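Local coordinates for mitogen activated protein kinase, putative (Leishmania donovani, PDB 4QNY) that is a putative mitogen-activated protein kinase that probably transfers the terminal phosphate of ATP to serine or threonine residues of target proteins, at residues 76-84 / 133-144; 216-225 / 277-288. All coordinates share one frame; numbering follows the deposited sequence.

Interaction 1 of 2, residues 76-84 / 133-144; sequences AHFNDDNII and QALRALHIIHSA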
loop_
_atom_site.group_PDB
_atom_site.type_symbol
_atom_site.label_atom_id
_atom_site.label_comp_id
_atom_site.label_asym_id
_atom_site.label_seq_id
_atom_site.Cartn_x
_atom_site.Cartn_y
_atom_site.Cartn_z
ATOM N N ALA A 76 -14.695 -3.260 -3.086
ATOM C CA ALA A 76 -16.137 -3.299 -2.879
ATOM C C ALA A 76 -16.470 -3.750 -1.462
ATOM O O ALA A 76 -17.530 -3.420 -0.925
ATOM C CB ALA A 76 -16.794 -4.218 -3.896
ATOM N N HIS A 77 -15.555 -4.503 -0.859
ATOM C CA HIS A 77 -15.761 -5.043 0.481
ATOM C C HIS A 77 -15.735 -3.956 1.550
ATOM O O HIS A 77 -16.473 -4.023 2.531
ATOM C CB HIS A 77 -14.703 -6.104 0.793
ATOM C CG HIS A 77 -14.823 -6.695 2.163
ATOM N ND1 HIS A 77 -14.100 -6.228 3.240
ATOM C CD2 HIS A 77 -15.581 -7.714 2.631
ATOM C CE1 HIS A 77 -14.409 -6.935 4.313
ATOM N NE2 HIS A 77 -15.305 -7.843 3.970
ATOM N N PHE A 78 -14.883 -2.955 1.355
ATOM C CA PHE A 78 -14.721 -1.893 2.340
ATOM C C PHE A 78 -15.581 -0.671 2.032
ATOM O O PHE A 78 -15.725 -0.270 0.878
ATOM C CB PHE A 78 -13.252 -1.475 2.440
ATOM C CG PHE A 78 -12.349 -2.552 2.967
ATOM C CD1 PHE A 78 -12.433 -2.961 4.288
ATOM C CD2 PHE A 78 -11.408 -3.149 2.146
ATOM C CE1 PHE A 78 -11.602 -3.950 4.777
ATOM C CE2 PHE A 78 -10.574 -4.139 2.628
ATOM C CZ PHE A 78 -10.671 -4.540 3.945
ATOM N N ASN A 79 -16.152 -0.090 3.081
ATOM C CA ASN A 79 -16.901 1.154 2.969
ATOM C C ASN A 79 -16.490 2.097 4.091
ATOM O O ASN A 79 -17.206 2.255 5.081
ATOM C CB ASN A 79 -18.407 0.889 3.011
ATOM C CG ASN A 79 -19.226 2.117 2.661
ATOM O OD1 ASN A 79 -18.808 2.947 1.853
ATOM N ND2 ASN A 79 -20.400 2.238 3.269
ATOM N N ASP A 80 -15.323 2.714 3.933
ATOM C CA ASP A 80 -14.739 3.534 4.985
ATOM C C ASP A 80 -14.086 4.780 4.401
ATOM O O ASP A 80 -13.686 4.793 3.237
ATOM C CB ASP A 80 -13.722 2.713 5.783
ATOM C CG ASP A 80 -13.250 3.424 7.033
ATOM O OD1 ASP A 80 -13.973 3.380 8.051
ATOM O OD2 ASP A 80 -12.152 4.018 6.999
ATOM N N ASP A 81 -13.975 5.829 5.211
ATOM C CA ASP A 81 -13.456 7.108 4.741
ATOM C C ASP A 81 -11.940 7.099 4.531
ATOM O O ASP A 81 -11.416 7.915 3.775
ATOM C CB ASP A 81 -13.836 8.223 5.716
ATOM C CG ASP A 81 -15.332 8.460 5.779
ATOM O OD1 ASP A 81 -15.928 8.778 4.727
ATOM O OD2 ASP A 81 -15.913 8.329 6.876
ATOM N N ASN A 82 -11.242 6.183 5.193
ATOM C CA ASN A 82 -9.788 6.110 5.064
ATOM C C ASN A 82 -9.334 4.986 4.138
ATOM O O ASN A 82 -8.151 4.643 4.091
ATOM C CB ASN A 82 -9.140 5.952 6.441
ATOM C CG ASN A 82 -9.306 7.189 7.308
ATOM O OD1 ASN A 82 -9.672 7.098 8.478
ATOM N ND2 ASN A 82 -9.038 8.356 6.730
ATOM N N ILE A 83 -10.283 4.415 3.405
ATOM C CA ILE A 83 -9.984 3.428 2.374
ATOM C C ILE A 83 -10.665 3.858 1.081
ATOM O O ILE A 83 -11.864 4.134 1.074
ATOM C CB ILE A 83 -10.453 2.014 2.773
ATOM C CG1 ILE A 83 -9.799 1.582 4.088
ATOM C CG2 ILE A 83 -10.140 1.013 1.670
ATOM C CD1 ILE A 83 -10.312 0.261 4.624
ATOM N N ILE A 84 -9.899 3.927 -0.006
ATOM C CA ILE A 84 -10.419 4.436 -1.272
ATOM C C ILE A 84 -11.629 3.620 -1.736
ATOM O O ILE A 84 -11.621 2.387 -1.717
ATOM C CB ILE A 84 -9.321 4.459 -2.370
ATOM C CG1 ILE A 84 -9.798 5.250 -3.590
ATOM C CG2 ILE A 84 -8.869 3.051 -2.745
ATOM C CD1 ILE A 84 -9.937 6.736 -3.331
ATOM N N GLN A 133 -4.808 8.234 10.519
ATOM C CA GLN A 133 -5.739 7.830 9.470
ATOM C C GLN A 133 -5.269 6.550 8.790
ATOM O O GLN A 133 -6.074 5.681 8.459
ATOM C CB GLN A 133 -5.903 8.942 8.434
ATOM C CG GLN A 133 -6.819 10.074 8.869
ATOM C CD GLN A 133 -6.874 11.193 7.850
ATOM O OE1 GLN A 133 -7.875 11.370 7.157
ATOM N NE2 GLN A 133 -5.792 11.957 7.752
ATOM N N ALA A 134 -3.960 6.440 8.589
ATOM C CA ALA A 134 -3.378 5.260 7.962
ATOM C C ALA A 134 -3.512 4.037 8.863
ATOM O O ALA A 134 -3.831 2.943 8.396
ATOM C CB ALA A 134 -1.919 5.510 7.616
ATOM N N LEU A 135 -3.270 4.230 10.156
ATOM C CA LEU A 135 -3.382 3.152 11.135
ATOM C C LEU A 135 -4.826 2.704 11.309
ATOM O O LEU A 135 -5.115 1.509 11.360
ATOM C CB LEU A 135 -2.808 3.592 12.482
ATOM C CG LEU A 135 -1.288 3.716 12.567
ATOM C CD1 LEU A 135 -0.892 4.469 13.824
ATOM C CD2 LEU A 135 -0.643 2.339 12.542
ATOM N N ARG A 136 -5.730 3.674 11.400
ATOM C CA ARG A 136 -7.153 3.392 11.529
ATOM C C ARG A 136 -7.657 2.585 10.334
ATOM O O ARG A 136 -8.500 1.698 10.478
ATOM C CB ARG A 136 -7.940 4.696 11.665
ATOM C CG ARG A 136 -9.436 4.508 11.794
ATOM C CD ARG A 136 -10.170 5.817 11.563
ATOM N NE ARG A 136 -11.580 5.597 11.254
ATOM C CZ ARG A 136 -12.030 5.209 10.065
ATOM N NH1 ARG A 136 -11.181 4.995 9.068
ATOM N NH2 ARG A 136 -13.329 5.033 9.873
ATOM N N ALA A 137 -7.126 2.892 9.154
ATOM C CA ALA A 137 -7.482 2.163 7.943
ATOM C C ALA A 137 -6.943 0.739 7.994
ATOM O O ALA A 137 -7.631 -0.209 7.616
ATOM C CB ALA A 137 -6.959 2.887 6.714
ATOM N N LEU A 138 -5.710 0.595 8.469
ATOM C CA LEU A 138 -5.081 -0.716 8.586
ATOM C C LEU A 138 -5.803 -1.601 9.594
ATOM O O LEU A 138 -5.879 -2.816 9.418
ATOM C CB LEU A 138 -3.611 -0.577 8.981
ATOM C CG LEU A 138 -2.651 -0.141 7.876
ATOM C CD1 LEU A 138 -1.239 -0.045 8.420
ATOM C CD2 LEU A 138 -2.714 -1.108 6.703
ATOM N N HIS A 139 -6.327 -0.988 10.651
ATOM C CA HIS A 139 -7.066 -1.724 11.669
ATOM C C HIS A 139 -8.313 -2.363 11.069
ATOM O O HIS A 139 -8.670 -3.491 11.403
ATOM C CB HIS A 139 -7.450 -0.806 12.831
ATOM C CG HIS A 139 -8.215 -1.494 13.917
ATOM N ND1 HIS A 139 -9.530 -1.200 14.205
ATOM C CD2 HIS A 139 -7.850 -2.468 14.784
ATOM C CE1 HIS A 139 -9.942 -1.960 15.203
ATOM N NE2 HIS A 139 -8.942 -2.739 15.573
ATOM N N ILE A 140 -8.962 -1.629 10.172
ATOM C CA ILE A 140 -10.156 -2.110 9.489
ATOM C C ILE A 140 -9.823 -3.246 8.527
ATOM O O ILE A 140 -10.498 -4.277 8.510
ATOM C CB ILE A 140 -10.847 -0.967 8.727
ATOM C CG1 ILE A 140 -11.468 0.013 9.724
ATOM C CG2 ILE A 140 -11.904 -1.513 7.778
ATOM C CD1 ILE A 140 -11.582 1.422 9.209
ATOM N N ILE A 141 -8.774 -3.051 7.736
ATOM C CA ILE A 141 -8.317 -4.063 6.789
ATOM C C ILE A 141 -7.883 -5.341 7.507
ATOM O O ILE A 141 -8.238 -6.445 7.093
ATOM C CB ILE A 141 -7.148 -3.535 5.932
ATOM C CG1 ILE A 141 -7.593 -2.314 5.124
ATOM C CG2 ILE A 141 -6.622 -4.623 5.008
ATOM C CD1 ILE A 141 -6.449 -1.539 4.504
ATOM N N HIS A 142 -7.128 -5.183 8.590
ATOM C CA HIS A 142 -6.634 -6.323 9.359
ATOM C C HIS A 142 -7.759 -7.061 10.080
ATOM O O HIS A 142 -7.703 -8.280 10.247
ATOM C CB HIS A 142 -5.581 -5.868 10.373
ATOM C CG HIS A 142 -4.314 -5.375 9.747
ATOM N ND1 HIS A 142 -3.325 -4.743 10.469
ATOM C CD2 HIS A 142 -3.877 -5.418 8.467
ATOM C CE1 HIS A 142 -2.331 -4.419 9.661
ATOM N NE2 HIS A 142 -2.641 -4.818 8.440
ATOM N N SER A 143 -8.777 -6.321 10.509
ATOM C CA SER A 143 -9.916 -6.922 11.193
ATOM C C SER A 143 -10.731 -7.781 10.231
ATOM O O SER A 143 -11.420 -8.713 10.646
ATOM C CB SER A 143 -10.803 -5.845 11.819
ATOM O OG SER A 143 -11.376 -5.017 10.823
ATOM N N ALA A 144 -10.643 -7.460 8.945
ATOM C CA ALA A 144 -11.332 -8.224 7.914
ATOM C C ALA A 144 -10.519 -9.449 7.502
ATOM O O ALA A 144 -10.901 -10.180 6.587
ATOM C CB ALA A 144 -11.619 -7.345 6.705
#
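A two-pronged salt bridge joins Asp-80 to Arg-136, with carboxylate and guanidinium planes only 23° apart. Arg-136 NH1 to Asp-80 OD2 and Arg-136 NH2 to Asp-80 OD1 are both modelled at 2.5 Å, short enough for the exact lengths to be doubtful. Asp-80 OD2 has a second donor: Asn-82 N reaches it from above the carboxylate plane at 3.0 Å, closing an Asx turn that fixes the acid's rotation. The arginine spans the gap because its CG lies anti to the backbone N (chi1 180°) and the chain stays extended as far as NE. Beside it, Asn-82 ND2 bonds weakly to Gln-133 OE1; Leu-164 O holds ND2 more firmly, and Cys-162 O and Leu-164 N hold the Gln-133 amide. Toward the C-terminal end of helix 124-143 the contact turns apolar. Phe-78 lays CZ 3.7 Å from Ile-141 CA and CD1 3.8 Å from Ile-140 CG2, while Ile-83 CD1 packs 3.8 Å from Ile-141 CG1. His-77 ND1 sits over one face of the Phe-78 ring, and Ala-144 CB lies near its CE1. Here the kinase loop between helix C and strand β4 rests on helix E, a directional, partly exposed ion pair flanking a buried apolar patch.

Interaction 2 of 2, residues 216-225 / 277-288; sequences LGELLGSRPL and YPTASPEALDLL. Unlike the reference sequence in segment 277-288: Thr-279 (reference Lys).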
loop_
_atom_site.group_PDB
_atom_site.type_symbol
_atom_site.label_atom_id
_atom_site.label_comp_id
_atom_site.label_asym_id
_atom_site.label_seq_id
_atom_site.Cartn_x
_atom_site.Cartn_y
_atom_site.Cartn_z
ATOM N N LEU A 216 6.467 7.116 8.170
ATOM C CA LEU A 216 6.650 8.056 9.272
ATOM C C LEU A 216 8.060 8.641 9.259
ATOM O O LEU A 216 8.252 9.827 9.526
ATOM C CB LEU A 216 6.371 7.376 10.614
ATOM C CG LEU A 216 6.655 8.193 11.878
ATOM C CD1 LEU A 216 5.865 9.491 11.873
ATOM C CD2 LEU A 216 6.343 7.383 13.127
ATOM N N GLY A 217 9.040 7.801 8.939
ATOM C CA GLY A 217 10.425 8.230 8.877
ATOM C C GLY A 217 10.658 9.287 7.815
ATOM O O GLY A 217 11.497 10.173 7.978
ATOM N N GLU A 218 9.907 9.195 6.724
ATOM C CA GLU A 218 10.032 10.150 5.630
ATOM C C GLU A 218 9.238 11.424 5.903
ATOM O O GLU A 218 9.676 12.521 5.555
ATOM C CB GLU A 218 9.578 9.518 4.314
ATOM C CG GLU A 218 10.450 8.364 3.854
ATOM C CD GLU A 218 9.997 7.783 2.530
ATOM O OE1 GLU A 218 9.698 8.568 1.607
ATOM O OE2 GLU A 218 9.940 6.542 2.414
ATOM N N LEU A 219 8.070 11.272 6.521
ATOM C CA LEU A 219 7.230 12.414 6.874
ATOM C C LEU A 219 7.927 13.323 7.881
ATOM O O LEU A 219 7.743 14.541 7.865
ATOM C CB LEU A 219 5.888 11.940 7.438
ATOM C CG LEU A 219 4.898 11.325 6.445
ATOM C CD1 LEU A 219 3.739 10.671 7.178
ATOM C CD2 LEU A 219 4.390 12.374 5.466
ATOM N N LEU A 220 8.735 12.724 8.750
ATOM C CA LEU A 220 9.461 13.472 9.771
ATOM C C LEU A 220 10.638 14.250 9.187
ATOM O O LEU A 220 11.350 14.947 9.910
ATOM C CB LEU A 220 9.955 12.529 10.869
ATOM C CG LEU A 220 8.905 12.075 11.885
ATOM C CD1 LEU A 220 9.460 10.974 12.775
ATOM C CD2 LEU A 220 8.428 13.256 12.719
ATOM N N GLY A 221 10.842 14.124 7.878
ATOM C CA GLY A 221 11.872 14.882 7.190
ATOM C C GLY A 221 13.048 14.040 6.738
ATOM O O GLY A 221 14.164 14.212 7.228
ATOM N N SER A 222 12.801 13.133 5.796
ATOM C CA SER A 222 13.853 12.260 5.287
ATOM C C SER A 222 13.466 11.557 3.989
ATOM O O SER A 222 12.287 11.361 3.699
ATOM C CB SER A 222 14.226 11.210 6.337
ATOM O OG SER A 222 15.190 10.304 5.830
ATOM N N ARG A 223 14.478 11.188 3.211
ATOM C CA ARG A 223 14.301 10.299 2.068
ATOM C C ARG A 223 14.072 8.879 2.594
ATOM O O ARG A 223 14.289 8.634 3.781
ATOM C CB ARG A 223 15.526 10.367 1.147
ATOM C CG ARG A 223 15.515 11.548 0.187
ATOM C CD ARG A 223 14.563 11.304 -0.977
ATOM N NE ARG A 223 15.015 10.202 -1.825
ATOM C CZ ARG A 223 14.340 9.736 -2.871
ATOM N NH1 ARG A 223 13.174 10.271 -3.206
ATOM N NH2 ARG A 223 14.831 8.731 -3.583
ATOM N N PRO A 224 13.608 7.951 1.730
ATOM C CA PRO A 224 13.420 6.554 2.148
ATOM C C PRO A 224 14.605 5.995 2.938
ATOM O O PRO A 224 15.743 6.023 2.467
ATOM C CB PRO A 224 13.254 5.823 0.818
ATOM C CG PRO A 224 12.561 6.820 -0.041
ATOM C CD PRO A 224 13.102 8.175 0.361
ATOM N N LEU A 225 14.320 5.499 4.138
ATOM C CA LEU A 225 15.356 5.106 5.087
ATOM C C LEU A 225 16.156 3.887 4.636
ATOM O O LEU A 225 17.365 3.816 4.855
ATOM C CB LEU A 225 14.731 4.826 6.456
ATOM C CG LEU A 225 13.765 5.876 7.011
ATOM C CD1 LEU A 225 13.218 5.438 8.361
ATOM C CD2 LEU A 225 14.437 7.234 7.116
ATOM N N TYR A 277 16.708 13.101 13.545
ATOM C CA TYR A 277 15.620 14.073 13.540
ATOM C C TYR A 277 15.732 15.015 14.737
ATOM O O TYR A 277 15.099 14.789 15.767
ATOM C CB TYR A 277 14.263 13.366 13.554
ATOM C CG TYR A 277 14.082 12.342 12.457
ATOM C CD1 TYR A 277 13.592 12.710 11.211
ATOM C CD2 TYR A 277 14.393 11.006 12.670
ATOM C CE1 TYR A 277 13.423 11.775 10.205
ATOM C CE2 TYR A 277 14.228 10.065 11.672
ATOM C CZ TYR A 277 13.742 10.454 10.442
ATOM O OH TYR A 277 13.575 9.519 9.448
ATOM N N PRO A 278 16.539 16.077 14.599
ATOM C CA PRO A 278 16.832 17.029 15.680
ATOM C C PRO A 278 15.607 17.790 16.186
ATOM O O PRO A 278 15.579 18.194 17.348
ATOM C CB PRO A 278 17.827 17.999 15.031
ATOM C CG PRO A 278 18.388 17.262 13.865
ATOM C CD PRO A 278 17.270 16.409 13.366
ATOM N N THR A 279 14.615 17.979 15.321
ATOM C CA THR A 279 13.458 18.808 15.641
ATOM C C THR A 279 12.283 17.972 16.155
ATOM O O THR A 279 11.435 18.465 16.901
ATOM C CB THR A 279 13.015 19.626 14.402
ATOM O OG1 THR A 279 14.120 20.405 13.927
ATOM C CG2 THR A 279 11.859 20.559 14.736
ATOM N N ALA A 280 12.253 16.701 15.768
ATOM C CA ALA A 280 11.144 15.811 16.105
ATOM C C ALA A 280 10.925 15.668 17.610
ATOM O O ALA A 280 11.871 15.710 18.397
ATOM C CB ALA A 280 11.368 14.444 15.483
ATOM N N SER A 281 9.665 15.499 17.995
ATOM C CA SER A 281 9.297 15.300 19.391
ATOM C C SER A 281 9.712 13.910 19.863
ATOM O O SER A 281 9.860 12.997 19.049
ATOM C CB SER A 281 7.789 15.494 19.576
ATOM O OG SER A 281 7.061 14.498 18.880
ATOM N N PRO A 282 9.911 13.743 21.181
ATOM C CA PRO A 282 10.248 12.425 21.731
ATOM C C PRO A 282 9.141 11.398 21.504
ATOM O O PRO A 282 9.420 10.202 21.421
ATOM C CB PRO A 282 10.435 12.705 23.227
ATOM C CG PRO A 282 10.749 14.158 23.308
ATOM C CD PRO A 282 9.955 14.796 22.211
ATOM N N GLU A 283 7.899 11.865 21.409
ATOM C CA GLU A 283 6.765 10.982 21.160
ATOM C C GLU A 283 6.808 10.430 19.738
ATOM O O GLU A 283 6.496 9.263 19.505
ATOM C CB GLU A 283 5.441 11.714 21.399
ATOM C CG GLU A 283 5.136 12.017 22.860
ATOM C CD GLU A 283 5.966 13.159 23.412
ATOM O OE1 GLU A 283 6.233 14.121 22.661
ATOM O OE2 GLU A 283 6.352 13.094 24.599
ATOM N N ALA A 284 7.196 11.279 18.792
ATOM C CA ALA A 284 7.287 10.880 17.393
ATOM C C ALA A 284 8.417 9.884 17.179
ATOM O O ALA A 284 8.282 8.929 16.413
ATOM C CB ALA A 284 7.485 12.099 16.507
ATOM N N LEU A 285 9.532 10.111 17.863
ATOM C CA LEU A 285 10.715 9.279 17.689
ATOM C C LEU A 285 10.567 7.930 18.380
ATOM O O LEU A 285 11.229 6.961 18.009
ATOM C CB LEU A 285 11.957 10.007 18.205
ATOM C CG LEU A 285 12.360 11.233 17.385
ATOM C CD1 LEU A 285 13.663 11.828 17.897
ATOM C CD2 LEU A 285 12.467 10.874 15.908
ATOM N N ASP A 286 9.698 7.863 19.383
ATOM C CA ASP A 286 9.431 6.593 20.047
ATOM C C ASP A 286 8.515 5.720 19.202
ATOM O O ASP A 286 8.745 4.518 19.065
ATOM C CB ASP A 286 8.810 6.811 21.423
ATOM C CG ASP A 286 8.406 5.508 22.080
ATOM O OD1 ASP A 286 9.307 4.741 22.471
ATOM O OD2 ASP A 286 7.190 5.246 22.198
ATOM N N LEU A 287 7.471 6.330 18.649
ATOM C CA LEU A 287 6.546 5.620 17.773
ATOM C C LEU A 287 7.280 5.104 16.543
ATOM O O LEU A 287 7.033 3.993 16.079
ATOM C CB LEU A 287 5.386 6.527 17.359
ATOM C CG LEU A 287 4.326 5.885 16.461
ATOM C CD1 LEU A 287 3.663 4.712 17.165
ATOM C CD2 LEU A 287 3.290 6.911 16.029
ATOM N N LEU A 288 8.190 5.923 16.026
ATOM C CA LEU A 288 9.014 5.548 14.883
ATOM C C LEU A 288 9.927 4.376 15.228
ATOM O O LEU A 288 10.061 3.430 14.451
ATOM C CB LEU A 288 9.842 6.745 14.411
ATOM C CG LEU A 288 10.742 6.530 13.194
ATOM C CD1 LEU A 288 9.912 6.123 11.993
ATOM C CD2 LEU A 288 11.548 7.785 12.892
#
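Tyr-277 OH donates to Gly-217 O at 2.6 Å, a bond to a carbonyl near the C-terminal end of helix 206-219. The hydroxyl is tilted 27° from the carbonyl plane and meets the C=O at 116°, well off its axis. The phenol comes in with its edge leading: Leu-220 O lies near the ring plane, 3.4 Å from Tyr-277 CD1, and Leu-220 CB packs against Tyr-277 CE1. With CG anti to the carbonyl carbon (chi1 -54°), the ring projects from the loop toward the helix end, where Leu-225 CD2 and Ser-222 CB approach its hydroxyl.

Leucines, with two alanines, carry the rest of the interface. Leu-216 CD2 comes to 3.7 Å from Leu-288 CA, touching backbone as well as side chain. Leu-288 CD1 settles 3.6 Å from Gly-217 N, and the bare Gly-217 makes room for Leu-225 CD1. The other methyl, Leu-288 CD2, meets Leu-220 CD1 at 3.8 Å, the two side chains running antiparallel alongside one another. Leu-220 CD2 turns instead to Ala-280 and Ala-284. Helix 282-291 begins with an N-cap, Ser-281 OG accepting from Ala-284 N, and that oxygen also bonds to Glu-124.

Helices F and H of the kinase C lobe are thus joined where the chain returns from what is probably the MAP kinase insert. One directed hydrogen bond fixes the tyrosine's place, and its ring and the leucines together supply most of the buried surface, implying a largely hydrophobic seam with a single polar fastening.

Both contacts belong to the protein kinase domain, and both segments of interaction 1 precede those of interaction 2. Their centres lie 24 Å apart; the nearest atoms come to about 5 Å without touching. Helices 124-143 and 206-219 connect them. The first supplies one side of interaction 1, and its earlier residues Glu-124 and Ile-127 pack on Leu-220 in interaction 2; the second ends in interaction 2, while its Asp-208 and Ile-212 touch the helix of interaction 1. Interaction 1 lies nearer the nucleotide, with Ile-84 touching the bound ATP analogue, and joins the lobes. Interaction 2 ties helices within the C lobe, illustrating how central helices can serve two separate contacts.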